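Local coordinates for putative zinc protease (Bordetella pertussis, PDB 3IH6), which probably contributes to a zinc-dependent metalloendopeptidase of the M16 family, of which this chain is one internal fragment matching the family's inactive domain, at residues A29-P34 against T103-L108; P25-M30 against F87-Q92; P39-L44 against F159-R164; A48-D53 against L121-S126. All coordinates share one frame; numbering follows the deposited sequence.

Contact 1: residues A29-P34 against T103-L108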
loop_
_atom_site.group_PDB
_atom_site.type_symbol
_atom_site.label_atom_id
_atom_site.label_comp_id
_atom_site.label_asym_id
_atom_site.label_seq_id
_atom_site.Cartn_x
_atom_site.Cartn_y
_atom_site.Cartn_z
ATOM N N ALA E 29 1.953 -4.843 30.439
ATOM C CA ALA E 29 2.650 -3.890 31.290
ATOM C C ALA E 29 3.000 -2.572 30.547
ATOM O O ALA E 29 3.669 -2.579 29.504
ATOM C CB ALA E 29 3.897 -4.516 31.902
HETATM N N MSE E 30 2.552 -1.454 31.116
HETATM C CA MSE E 30 2.815 -0.124 30.556
HETATM C C MSE E 30 3.953 0.621 31.260
HETATM O O MSE E 30 4.040 0.636 32.493
HETATM C CB MSE E 30 1.553 0.742 30.660
HETATM C CG MSE E 30 1.520 1.899 29.674
HETATM SE SE MSE E 30 0.894 1.170 27.986
HETATM C CE MSE E 30 -0.655 0.156 28.713
ATOM N N TYR E 31 4.784 1.285 30.454
ATOM C CA TYR E 31 5.893 2.081 30.929
ATOM C C TYR E 31 5.885 3.427 30.177
ATOM O O TYR E 31 5.241 3.559 29.112
ATOM C CB TYR E 31 7.200 1.351 30.654
ATOM C CG TYR E 31 7.368 0.022 31.343
ATOM C CD1 TYR E 31 8.070 -0.087 32.568
ATOM C CD2 TYR E 31 6.840 -1.133 30.788
ATOM C CE1 TYR E 31 8.241 -1.339 33.222
ATOM C CE2 TYR E 31 6.987 -2.387 31.435
ATOM C CZ TYR E 31 7.691 -2.477 32.654
ATOM O OH TYR E 31 7.841 -3.722 33.245
ATOM N N HIS E 32 6.575 4.433 30.696
ATOM C CA HIS E 32 6.686 5.699 29.943
ATOM C C HIS E 32 7.952 5.892 29.103
ATOM O O HIS E 32 8.993 5.349 29.429
ATOM C CB HIS E 32 6.361 6.948 30.785
ATOM C CG HIS E 32 7.425 7.346 31.764
ATOM N ND1 HIS E 32 7.339 7.044 33.110
ATOM C CD2 HIS E 32 8.545 8.097 31.618
ATOM C CE1 HIS E 32 8.372 7.582 33.748
ATOM N NE2 HIS E 32 9.117 8.228 32.868
ATOM N N LEU E 33 7.843 6.663 28.021
ATOM C CA LEU E 33 8.993 6.948 27.144
ATOM C C LEU E 33 9.807 8.113 27.679
ATOM O O LEU E 33 9.242 8.981 28.318
ATOM C CB LEU E 33 8.518 7.303 25.715
ATOM C CG LEU E 33 7.688 6.243 24.960
ATOM C CD1 LEU E 33 7.082 6.782 23.676
ATOM C CD2 LEU E 33 8.478 4.979 24.713
ATOM N N PRO E 34 11.131 8.148 27.393
ATOM C CA PRO E 34 11.911 9.390 27.465
ATOM C C PRO E 34 11.341 10.416 26.482
ATOM O O PRO E 34 10.629 10.045 25.542
ATOM C CB PRO E 34 13.298 8.987 26.920
ATOM C CG PRO E 34 13.357 7.502 27.037
ATOM C CD PRO E 34 11.951 6.991 26.978
ATOM N N THR E 103 6.079 -13.224 34.830
ATOM C CA THR E 103 7.242 -13.469 34.018
ATOM C C THR E 103 7.522 -12.323 33.042
ATOM O O THR E 103 8.674 -11.970 32.854
ATOM C CB THR E 103 7.143 -14.796 33.256
ATOM O OG1 THR E 103 6.821 -15.857 34.175
ATOM C CG2 THR E 103 8.468 -15.112 32.528
ATOM N N LEU E 104 6.488 -11.770 32.402
ATOM C CA LEU E 104 6.680 -10.624 31.479
ATOM C C LEU E 104 7.430 -9.447 32.140
ATOM O O LEU E 104 8.343 -8.875 31.545
ATOM C CB LEU E 104 5.327 -10.095 30.951
ATOM C CG LEU E 104 5.419 -8.848 30.046
ATOM C CD1 LEU E 104 5.205 -9.243 28.607
ATOM C CD2 LEU E 104 4.362 -7.870 30.450
ATOM N N THR E 105 6.999 -9.043 33.333
ATOM C CA THR E 105 7.626 -7.888 33.992
ATOM C C THR E 105 9.018 -8.239 34.544
ATOM O O THR E 105 9.924 -7.405 34.522
ATOM C CB THR E 105 6.775 -7.307 35.142
ATOM O OG1 THR E 105 6.530 -8.333 36.112
ATOM C CG2 THR E 105 5.457 -6.733 34.639
ATOM N N ALA E 106 9.197 -9.458 35.052
ATOM C CA ALA E 106 10.557 -9.902 35.448
ATOM C C ALA E 106 11.554 -9.816 34.300
ATOM O O ALA E 106 12.696 -9.427 34.498
ATOM C CB ALA E 106 10.538 -11.287 36.037
ATOM N N THR E 107 11.144 -10.150 33.083
ATOM C CA THR E 107 12.097 -10.173 31.950
ATOM C C THR E 107 12.462 -8.749 31.607
ATOM O O THR E 107 13.635 -8.421 31.354
ATOM C CB THR E 107 11.445 -10.809 30.678
ATOM O OG1 THR E 107 10.935 -12.101 30.993
ATOM C CG2 THR E 107 12.416 -10.866 29.496
ATOM N N LEU E 108 11.442 -7.904 31.598
ATOM C CA LEU E 108 11.600 -6.505 31.207
ATOM C C LEU E 108 12.477 -5.743 32.185
ATOM O O LEU E 108 13.345 -4.991 31.779
ATOM C CB LEU E 108 10.237 -5.814 31.084
ATOM C CG LEU E 108 9.343 -6.241 29.923
ATOM C CD1 LEU E 108 7.928 -5.608 30.026
ATOM C CD2 LEU E 108 9.973 -5.995 28.560
#
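Helix 97-109 packs against strand 26-32 in the α/β domain of an M16 peptidase, where helices lie on the antiparallel sheet. The axes approach to 10.1 Å and run at 30° to one another, so the helix follows the strand and meets alternate residues, Ala29 and Tyr31. No hydrogen bond crosses the interface, which is held by carbon contacts.

Ala29 sits where the backbones come nearest. Its CB meets the methyl CD2 of Leu104 at 3.7 Å, and Thr105 CG2 reaches the same CB at 3.9 Å. A small residue suits this point, because the two branched helix side chains converge on one methyl group. At the other end Leu108 crosses the Tyr31 ring obliquely, its CD1 lying 3.6 Å from CE2 and 3.7 Å from OH. Tyrosine suits the position by offering carbon to the leucine while its hydroxyl finds a polar partner, Glu109 OE2, at the end of the same helix.

Further out, torsions set the helix groups. Leu104 CG is anti to the backbone N (chi1 177°), and its side chain also packs on Leu59 and Leu63 of helix 58-63. Leu108 leans on Phe87 of strand 84-90 and on Leu51 of helix 39-52. Thr105 keeps OG1 in the crowded position between the backbone N and carbonyl carbon (chi1 58°), where it bonds to the carbonyl oxygens of Leu101 and Gln102. With the hydroxyl satisfied by its own helix, the methyl CG2 is turned to the strand and also lies 4.1 Å from Tyr31 OH.

Contact 2: residues P25-M30 against F87-Q92; sequences PLVAAM and FGAQLQ
Two neighbouring antiparallel strands, 26-32 and 84-90, pair here in the interior of the five-stranded sheet. Five backbone hydrogen bonds join them. Val27 and Ala89 form one hydrogen-bonded pair, with Ala89 N 2.9 Å from Val27 O. Ala29 and Phe87 form the next; Phe87 N gives the straightest bond, 173° at the hydrogen, to Ala29 O. Beyond the regular pairing Leu91 N reaches Pro25 O at 2.7 Å, in the carbonyl plane. Proline suits this margin, since its carbonyl accepts although its nitrogen has no proton to give.

Between the hydrogen-bonded pairs, Gly88 and Ala28 bring their CA atoms to 4.0 Å. Without a side chain, Gly88 lets Val27 O approach its CA to 3.2 Å. Leu26 shares the face of Ala28 and lays CD2 3.8 Å from CG of Gln90, whose extended chain offers aliphatic carbon. On the opposite face Val27 CG2 lies 4.2 Å from Leu91 CD1, just past the strand.

The face with Val27, Ala29 and Phe87 meets helix 97-109, whereas Leu26 packs on Phe159 and Ala28 on Trp155 of a second subunit. Strands 187-191 and 71-77 flank the pair.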
loop_
_atom_site.group_PDB
_atom_site.type_symbol
_atom_site.label_atom_id
_atom_site.label_comp_id
_atom_site.label_asym_id
_atom_site.label_seq_id
_atom_site.Cartn_x
_atom_site.Cartn_y
_atom_site.Cartn_z
ATOM N N PRO E 25 -7.371 -14.200 26.452
ATOM C CA PRO E 25 -6.936 -13.186 27.413
ATOM C C PRO E 25 -5.603 -12.541 27.012
ATOM O O PRO E 25 -4.790 -13.154 26.327
ATOM C CB PRO E 25 -6.812 -13.971 28.719
ATOM C CG PRO E 25 -7.690 -15.168 28.514
ATOM C CD PRO E 25 -7.480 -15.527 27.082
ATOM N N LEU E 26 -5.440 -11.283 27.396
ATOM C CA LEU E 26 -4.218 -10.545 27.206
ATOM C C LEU E 26 -3.848 -9.922 28.520
ATOM O O LEU E 26 -4.719 -9.447 29.240
ATOM C CB LEU E 26 -4.395 -9.451 26.139
ATOM C CG LEU E 26 -4.509 -10.012 24.719
ATOM C CD1 LEU E 26 -5.748 -9.489 24.004
ATOM C CD2 LEU E 26 -3.227 -9.803 23.915
ATOM N N VAL E 27 -2.562 -9.965 28.847
ATOM C CA VAL E 27 -2.026 -9.191 29.955
ATOM C C VAL E 27 -1.009 -8.234 29.401
ATOM O O VAL E 27 -0.486 -8.451 28.292
ATOM C CB VAL E 27 -1.420 -10.054 31.082
ATOM C CG1 VAL E 27 -2.535 -10.801 31.775
ATOM C CG2 VAL E 27 -0.340 -11.001 30.568
ATOM N N ALA E 28 -0.770 -7.158 30.151
ATOM C CA ALA E 28 0.042 -6.063 29.669
ATOM C C ALA E 28 0.774 -5.361 30.781
ATOM O O ALA E 28 0.282 -5.272 31.914
ATOM C CB ALA E 28 -0.819 -5.048 28.882
ATOM N N ALA E 29 1.953 -4.843 30.439
ATOM C CA ALA E 29 2.650 -3.890 31.290
ATOM C C ALA E 29 3.000 -2.572 30.547
ATOM O O ALA E 29 3.669 -2.579 29.504
ATOM C CB ALA E 29 3.897 -4.516 31.902
HETATM N N MSE E 30 2.552 -1.454 31.116
HETATM C CA MSE E 30 2.815 -0.124 30.556
HETATM C C MSE E 30 3.953 0.621 31.260
HETATM O O MSE E 30 4.040 0.636 32.493
HETATM C CB MSE E 30 1.553 0.742 30.660
HETATM C CG MSE E 30 1.520 1.899 29.674
HETATM SE SE MSE E 30 0.894 1.170 27.986
HETATM C CE MSE E 30 -0.655 0.156 28.713
ATOM N N PHE E 87 4.195 -3.417 26.542
ATOM C CA PHE E 87 4.540 -4.802 26.295
ATOM C C PHE E 87 3.402 -5.661 26.777
ATOM O O PHE E 87 2.683 -5.310 27.725
ATOM C CB PHE E 87 5.844 -5.191 26.985
ATOM C CG PHE E 87 7.014 -4.323 26.581
ATOM C CD1 PHE E 87 7.701 -4.570 25.403
ATOM C CD2 PHE E 87 7.388 -3.233 27.353
ATOM C CE1 PHE E 87 8.744 -3.761 25.012
ATOM C CE2 PHE E 87 8.486 -2.403 26.963
ATOM C CZ PHE E 87 9.141 -2.665 25.797
ATOM N N GLY E 88 3.202 -6.800 26.126
ATOM C CA GLY E 88 2.179 -7.691 26.655
ATOM C C GLY E 88 2.286 -9.090 26.140
ATOM O O GLY E 88 3.184 -9.412 25.365
ATOM N N ALA E 89 1.376 -9.942 26.594
ATOM C CA ALA E 89 1.372 -11.325 26.152
ATOM C C ALA E 89 -0.034 -11.735 25.857
ATOM O O ALA E 89 -0.973 -11.279 26.513
ATOM C CB ALA E 89 2.033 -12.284 27.192
ATOM N N GLN E 90 -0.158 -12.594 24.850
ATOM C CA GLN E 90 -1.416 -13.134 24.413
ATOM C C GLN E 90 -1.545 -14.512 25.062
ATOM O O GLN E 90 -0.642 -15.336 24.937
ATOM C CB GLN E 90 -1.347 -13.269 22.890
ATOM C CG GLN E 90 -2.673 -13.195 22.186
ATOM C CD GLN E 90 -2.554 -13.403 20.677
ATOM O OE1 GLN E 90 -1.552 -13.911 20.175
ATOM N NE2 GLN E 90 -3.584 -13.013 19.959
ATOM N N LEU E 91 -2.653 -14.762 25.748
ATOM C CA LEU E 91 -2.890 -16.037 26.398
ATOM C C LEU E 91 -3.975 -16.911 25.750
ATOM O O LEU E 91 -4.843 -16.452 25.009
ATOM C CB LEU E 91 -3.191 -15.836 27.889
ATOM C CG LEU E 91 -2.014 -15.644 28.852
ATOM C CD1 LEU E 91 -1.057 -14.549 28.416
ATOM C CD2 LEU E 91 -2.496 -15.359 30.256
ATOM N N GLN E 92 -3.868 -18.198 26.035
ATOM C CA GLN E 92 -4.823 -19.210 25.666
ATOM C C GLN E 92 -5.738 -19.291 26.860
ATOM O O GLN E 92 -5.324 -18.918 27.964
ATOM C CB GLN E 92 -4.059 -20.526 25.557
ATOM C CG GLN E 92 -4.733 -21.671 24.856
ATOM C CD GLN E 92 -3.757 -22.372 23.941
ATOM O OE1 GLN E 92 -2.699 -21.812 23.622
ATOM N NE2 GLN E 92 -4.098 -23.590 23.499
#

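Contact 3: residues P39-L44 against F159-R164; sequences PDFVGL and FLQRDR
Helices 39-52 and 157-167 cross at -66°, a packing that joins the helix following strand 26-32 to one from late in the chain. It is tightest around Val42, whose two methyls divide between neighbouring side chains of the other helix: CG1 lies 3.4 Å from Gln161 OE1, while CG2 rests 3.9 Å from the CB of Arg164. Beside it Phe41, with CG anti to the backbone N, sets its ring almost parallel to the Gln161 amide, the planes 16° apart, with CD2 3.5 Å from NE2. The glutamine reaches both residues because its chain bends at chi2 (-54°).

Toward exposed Pro39 the contact loosens. The extended Arg164 chain carries its guanidinium to the proline, whose CD lies over one face, 4.0 Å from NH2; Leu160 CD2 covers the opposite face. A water bridges the polar side: it accepts from Val42 N, probably donates to Gln161 OE1 at 2.8 Å and takes a weak bond from Arg164 NH1, which also bonds weakly to that OE1. Phe159 and Asp163 turn to a third subunit.

No direct hydrogen bond joins 39-44 to 159-164. Their polar link runs through the water, while Arg164 NH2 bonds to Gly37 O, and Gln161 NE2 weakly to Ala36 O, just ahead of helix 39-52. Packing rests on Val42 against carbons of Gln161 and Arg164; the arginine's charge would probably polarise the glutamine carbonyl.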
loop_
_atom_site.group_PDB
_atom_site.type_symbol
_atom_site.label_atom_id
_atom_site.label_comp_id
_atom_site.label_asym_id
_atom_site.label_seq_id
_atom_site.Cartn_x
_atom_site.Cartn_y
_atom_site.Cartn_z
ATOM N N PRO E 39 18.752 11.239 23.819
ATOM C CA PRO E 39 19.511 10.032 23.396
ATOM C C PRO E 39 18.782 8.709 23.723
ATOM O O PRO E 39 18.599 7.833 22.847
ATOM C CB PRO E 39 20.813 10.131 24.230
ATOM C CG PRO E 39 20.789 11.495 24.871
ATOM C CD PRO E 39 19.669 12.289 24.285
ATOM N N ASP E 40 18.307 8.598 24.957
ATOM C CA ASP E 40 17.544 7.424 25.427
ATOM C C ASP E 40 16.336 7.019 24.600
ATOM O O ASP E 40 15.930 5.845 24.578
ATOM C CB ASP E 40 17.148 7.637 26.890
ATOM C CG ASP E 40 18.369 7.733 27.777
ATOM O OD1 ASP E 40 19.387 7.155 27.346
ATOM O OD2 ASP E 40 18.338 8.407 28.839
ATOM N N PHE E 41 15.744 7.970 23.909
ATOM C CA PHE E 41 14.494 7.645 23.229
ATOM C C PHE E 41 14.729 6.527 22.232
ATOM O O PHE E 41 14.002 5.525 22.247
ATOM C CB PHE E 41 13.857 8.883 22.584
ATOM C CG PHE E 41 12.549 8.609 21.885
ATOM C CD1 PHE E 41 11.342 8.889 22.524
ATOM C CD2 PHE E 41 12.525 8.097 20.586
ATOM C CE1 PHE E 41 10.139 8.662 21.907
ATOM C CE2 PHE E 41 11.318 7.882 19.939
ATOM C CZ PHE E 41 10.113 8.183 20.597
ATOM N N VAL E 42 15.712 6.671 21.353
ATOM C CA VAL E 42 15.928 5.588 20.400
ATOM C C VAL E 42 16.399 4.314 21.052
ATOM O O VAL E 42 16.080 3.213 20.542
ATOM C CB VAL E 42 16.791 5.932 19.174
ATOM C CG1 VAL E 42 16.185 7.080 18.440
ATOM C CG2 VAL E 42 18.192 6.213 19.550
ATOM N N GLY E 43 17.103 4.442 22.184
ATOM C CA GLY E 43 17.540 3.287 22.949
ATOM C C GLY E 43 16.326 2.414 23.256
ATOM O O GLY E 43 16.307 1.212 23.005
ATOM N N LEU E 44 15.293 3.039 23.776
ATOM C CA LEU E 44 14.113 2.313 24.180
ATOM C C LEU E 44 13.345 1.820 22.957
ATOM O O LEU E 44 12.678 0.777 23.005
ATOM C CB LEU E 44 13.231 3.195 25.061
ATOM C CG LEU E 44 12.186 2.487 25.933
ATOM C CD1 LEU E 44 12.761 1.363 26.739
ATOM C CD2 LEU E 44 11.445 3.469 26.816
ATOM N N PHE E 159 15.838 13.273 10.988
ATOM C CA PHE E 159 17.180 12.902 10.617
ATOM C C PHE E 159 18.066 12.513 11.778
ATOM O O PHE E 159 18.920 11.622 11.647
ATOM C CB PHE E 159 17.835 14.027 9.804
ATOM C CG PHE E 159 17.137 14.297 8.533
ATOM C CD1 PHE E 159 17.305 13.439 7.441
ATOM C CD2 PHE E 159 16.265 15.362 8.428
ATOM C CE1 PHE E 159 16.635 13.686 6.254
ATOM C CE2 PHE E 159 15.608 15.605 7.245
ATOM C CZ PHE E 159 15.797 14.756 6.162
ATOM N N LEU E 160 17.871 13.178 12.912
ATOM C CA LEU E 160 18.726 12.959 14.065
ATOM C C LEU E 160 18.508 11.570 14.652
ATOM O O LEU E 160 19.498 10.915 15.019
ATOM C CB LEU E 160 18.547 14.056 15.129
ATOM C CG LEU E 160 19.278 13.922 16.482
ATOM C CD1 LEU E 160 20.817 13.861 16.375
ATOM C CD2 LEU E 160 18.844 15.062 17.433
ATOM N N GLN E 161 17.238 11.115 14.704
ATOM C CA GLN E 161 16.904 9.801 15.261
ATOM C C GLN E 161 17.622 8.745 14.429
ATOM O O GLN E 161 18.237 7.833 14.978
ATOM C CB GLN E 161 15.376 9.520 15.329
ATOM C CG GLN E 161 14.479 10.404 16.265
ATOM C CD GLN E 161 14.917 10.485 17.733
ATOM O OE1 GLN E 161 16.099 10.417 18.046
ATOM N NE2 GLN E 161 13.942 10.673 18.646
ATOM N N ARG E 162 17.588 8.904 13.105
ATOM C CA ARG E 162 18.327 8.033 12.193
ATOM C C ARG E 162 19.812 7.994 12.535
ATOM O O ARG E 162 20.408 6.906 12.600
ATOM C CB ARG E 162 18.137 8.494 10.735
ATOM C CG ARG E 162 18.462 7.440 9.685
ATOM C CD ARG E 162 19.880 7.533 9.206
ATOM N NE ARG E 162 20.055 8.758 8.445
ATOM C CZ ARG E 162 20.554 8.811 7.218
ATOM N NH1 ARG E 162 20.659 9.988 6.604
ATOM N NH2 ARG E 162 20.971 7.701 6.622
ATOM N N ASP E 163 20.411 9.172 12.754
ATOM C CA ASP E 163 21.844 9.238 13.024
ATOM C C ASP E 163 22.194 8.566 14.335
ATOM O O ASP E 163 23.172 7.825 14.411
ATOM C CB ASP E 163 22.389 10.673 12.977
ATOM C CG ASP E 163 22.524 11.199 11.542
ATOM O OD1 ASP E 163 22.769 10.384 10.613
ATOM O OD2 ASP E 163 22.359 12.424 11.355
ATOM N N ARG E 164 21.367 8.809 15.345
ATOM C CA ARG E 164 21.521 8.203 16.674
ATOM C C ARG E 164 21.385 6.686 16.616
ATOM O O ARG E 164 22.054 5.983 17.330
ATOM C CB ARG E 164 20.457 8.750 17.603
ATOM C CG ARG E 164 20.725 10.170 18.067
ATOM C CD ARG E 164 19.507 10.752 18.746
ATOM N NE ARG E 164 19.890 11.969 19.469
ATOM C CZ ARG E 164 19.055 12.824 20.058
ATOM N NH1 ARG E 164 17.734 12.641 20.031
ATOM N NH2 ARG E 164 19.550 13.882 20.664
HETATM O O HOH W 1 16.797 9.651 20.598
#

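Contact 4: residues A48-D53 against L121-S126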
loop_
_atom_site.group_PDB
_atom_site.type_symbol
_atom_site.label_atom_id
_atom_site.label_comp_id
_atom_site.label_asym_id
_atom_site.label_seq_id
_atom_site.Cartn_x
_atom_site.Cartn_y
_atom_site.Cartn_z
ATOM N N ALA E 48 12.672 -2.241 22.579
ATOM C CA ALA E 48 11.372 -2.893 22.481
ATOM C C ALA E 48 11.353 -3.923 21.349
ATOM O O ALA E 48 10.695 -4.947 21.451
ATOM C CB ALA E 48 10.254 -1.865 22.339
ATOM N N THR E 49 12.110 -3.679 20.294
ATOM C CA THR E 49 12.229 -4.651 19.196
ATOM C C THR E 49 13.028 -5.868 19.645
ATOM O O THR E 49 12.705 -6.988 19.263
ATOM C CB THR E 49 12.994 -4.047 17.995
ATOM O OG1 THR E 49 12.263 -2.982 17.428
ATOM C CG2 THR E 49 13.254 -5.075 16.910
ATOM N N ILE E 50 14.079 -5.648 20.442
ATOM C CA ILE E 50 14.842 -6.772 20.954
ATOM C C ILE E 50 13.967 -7.609 21.882
ATOM O O ILE E 50 14.058 -8.814 21.864
ATOM C CB ILE E 50 16.099 -6.333 21.717
ATOM C CG1 ILE E 50 17.127 -5.697 20.757
ATOM C CG2 ILE E 50 16.673 -7.528 22.555
ATOM C CD1 ILE E 50 18.204 -4.872 21.477
ATOM N N LEU E 51 13.139 -6.960 22.687
ATOM C CA LEU E 51 12.282 -7.639 23.662
ATOM C C LEU E 51 11.098 -8.356 23.082
ATOM O O LEU E 51 10.638 -9.379 23.634
ATOM C CB LEU E 51 11.759 -6.634 24.735
ATOM C CG LEU E 51 12.938 -6.033 25.518
ATOM C CD1 LEU E 51 12.586 -4.684 26.097
ATOM C CD2 LEU E 51 13.470 -7.007 26.580
ATOM N N ALA E 52 10.568 -7.829 21.995
ATOM C CA ALA E 52 9.211 -8.211 21.606
ATOM C C ALA E 52 9.065 -8.805 20.239
ATOM O O ALA E 52 8.082 -9.442 19.980
ATOM C CB ALA E 52 8.243 -7.004 21.787
ATOM N N ASP E 53 10.051 -8.630 19.374
ATOM C CA ASP E 53 9.941 -9.001 17.948
ATOM C C ASP E 53 10.691 -10.284 17.545
ATOM O O ASP E 53 11.917 -10.417 17.816
ATOM C CB ASP E 53 10.443 -7.804 17.139
ATOM C CG ASP E 53 10.247 -7.970 15.663
ATOM O OD1 ASP E 53 9.170 -8.423 15.269
ATOM O OD2 ASP E 53 11.173 -7.622 14.895
ATOM N N LEU E 121 21.367 -6.074 19.125
ATOM C CA LEU E 121 21.338 -4.674 18.767
ATOM C C LEU E 121 21.372 -4.540 17.256
ATOM O O LEU E 121 20.663 -3.693 16.684
ATOM C CB LEU E 121 22.489 -3.874 19.390
ATOM C CG LEU E 121 22.657 -2.420 18.909
ATOM C CD1 LEU E 121 21.413 -1.573 19.121
ATOM C CD2 LEU E 121 23.796 -1.801 19.635
ATOM N N GLU E 122 22.183 -5.359 16.602
ATOM C CA GLU E 122 22.241 -5.283 15.156
ATOM C C GLU E 122 20.903 -5.734 14.559
ATOM O O GLU E 122 20.481 -5.189 13.542
ATOM C CB GLU E 122 23.379 -6.127 14.592
ATOM C CG GLU E 122 24.799 -5.654 14.882
ATOM C CD GLU E 122 25.017 -4.181 14.548
ATOM O OE1 GLU E 122 24.242 -3.587 13.766
ATOM O OE2 GLU E 122 25.987 -3.601 15.081
ATOM N N ARG E 123 20.242 -6.740 15.152
ATOM C CA ARG E 123 18.916 -7.130 14.631
ATOM C C ARG E 123 17.895 -5.947 14.688
ATOM O O ARG E 123 17.229 -5.611 13.695
ATOM C CB ARG E 123 18.373 -8.380 15.335
ATOM C CG ARG E 123 16.868 -8.587 15.101
ATOM C CD ARG E 123 16.301 -9.926 15.602
ATOM N NE ARG E 123 16.436 -10.141 17.040
ATOM C CZ ARG E 123 15.594 -9.721 18.005
ATOM N NH1 ARG E 123 14.521 -8.977 17.738
ATOM N NH2 ARG E 123 15.850 -10.037 19.274
ATOM N N ALA E 124 17.829 -5.286 15.846
ATOM C CA ALA E 124 16.922 -4.162 16.034
ATOM C C ALA E 124 17.324 -2.945 15.199
ATOM O O ALA E 124 16.438 -2.251 14.637
ATOM C CB ALA E 124 16.854 -3.805 17.473
ATOM N N ARG E 125 18.642 -2.732 15.064
ATOM C CA ARG E 125 19.158 -1.624 14.242
ATOM C C ARG E 125 18.818 -1.819 12.781
ATOM O O ARG E 125 18.360 -0.885 12.114
ATOM C CB ARG E 125 20.688 -1.439 14.397
ATOM C CG ARG E 125 21.136 -0.006 14.076
ATOM C CD ARG E 125 22.579 0.170 13.545
ATOM N NE ARG E 125 23.584 -0.662 14.215
ATOM C CZ ARG E 125 24.214 -0.341 15.341
ATOM N NH1 ARG E 125 25.105 -1.180 15.843
ATOM N NH2 ARG E 125 23.985 0.808 15.961
ATOM N N SER E 126 19.058 -3.022 12.256
ATOM C CA SER E 126 18.740 -3.271 10.832
ATOM C C SER E 126 17.257 -3.020 10.507
ATOM O O SER E 126 16.927 -2.341 9.515
ATOM C CB SER E 126 19.179 -4.664 10.376
ATOM O OG SER E 126 19.045 -4.776 8.955
HETATM O O HOH W 2 13.701 -1.414 16.065
HETATM O O HOH W 3 13.738 -8.038 14.899
#
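Arg123 NH1 is held by two hydrogen bonds: it donates to Thr49 O at 3.1 Å, in the guanidinium plane, and to a water that in turn gives a proton to Asp53 OD2 at 2.6 Å. Asp53 O is also only 3.0 Å from NH1, but at a poor angle for a bond. The other terminal nitrogen, NH2, makes a weak yet straight bond to Ile50 O (3.4 Å, 171°). Arginine suits this place: its bend at chi3 (61°) brings the charge to carbonyls of the last turn of helix 39-52, with Asp53 the first residue past it, an end that would probably favour a cation. Thr49 O accepts from Asp53 N as well.

Next along helix 118-136, Ala124 is small enough for the backbones to close in, its CA 5.7 Å from that of Thr49. Its CB meets Ile50 CG1 at 3.8 Å and Thr49 CG2 at 3.9 Å. Thr49 CG2 is anti to the backbone N, while OG1 shares a second water with Ala124 O.

The helices cross steeply, at 114°. Ala48 and Leu51, turned away from helix 118-136, pack on Phe87 of strand 84-90; Ala52 and Asp53 touch strand 2-6, and Arg125 reaches Val165 O in helix 157-167.

The contacts spread outward from the sheet. Contacts 1 and 2, centres 11 Å apart, share Ala29 and Met30 on strand 26-32; the first covers the strand with a helix and the second pairs it with its neighbour. Contacts 3 and 4, centres 14 Å apart, use successive parts of helix 39-52, which follows that strand in the chain. Contacts 2 and 4 touch through one phenylalanine, their centres 19 Å apart, joining sheet and helices. Contacts 2 and 3 are the farthest apart, about 27 Å between centres. Along the chain, contacts 1 and 2 alternate with contacts 3 and 4, so residues distant in sequence interlock in one compact fold; contact 3 draws in helix 157-167 from late in the chain.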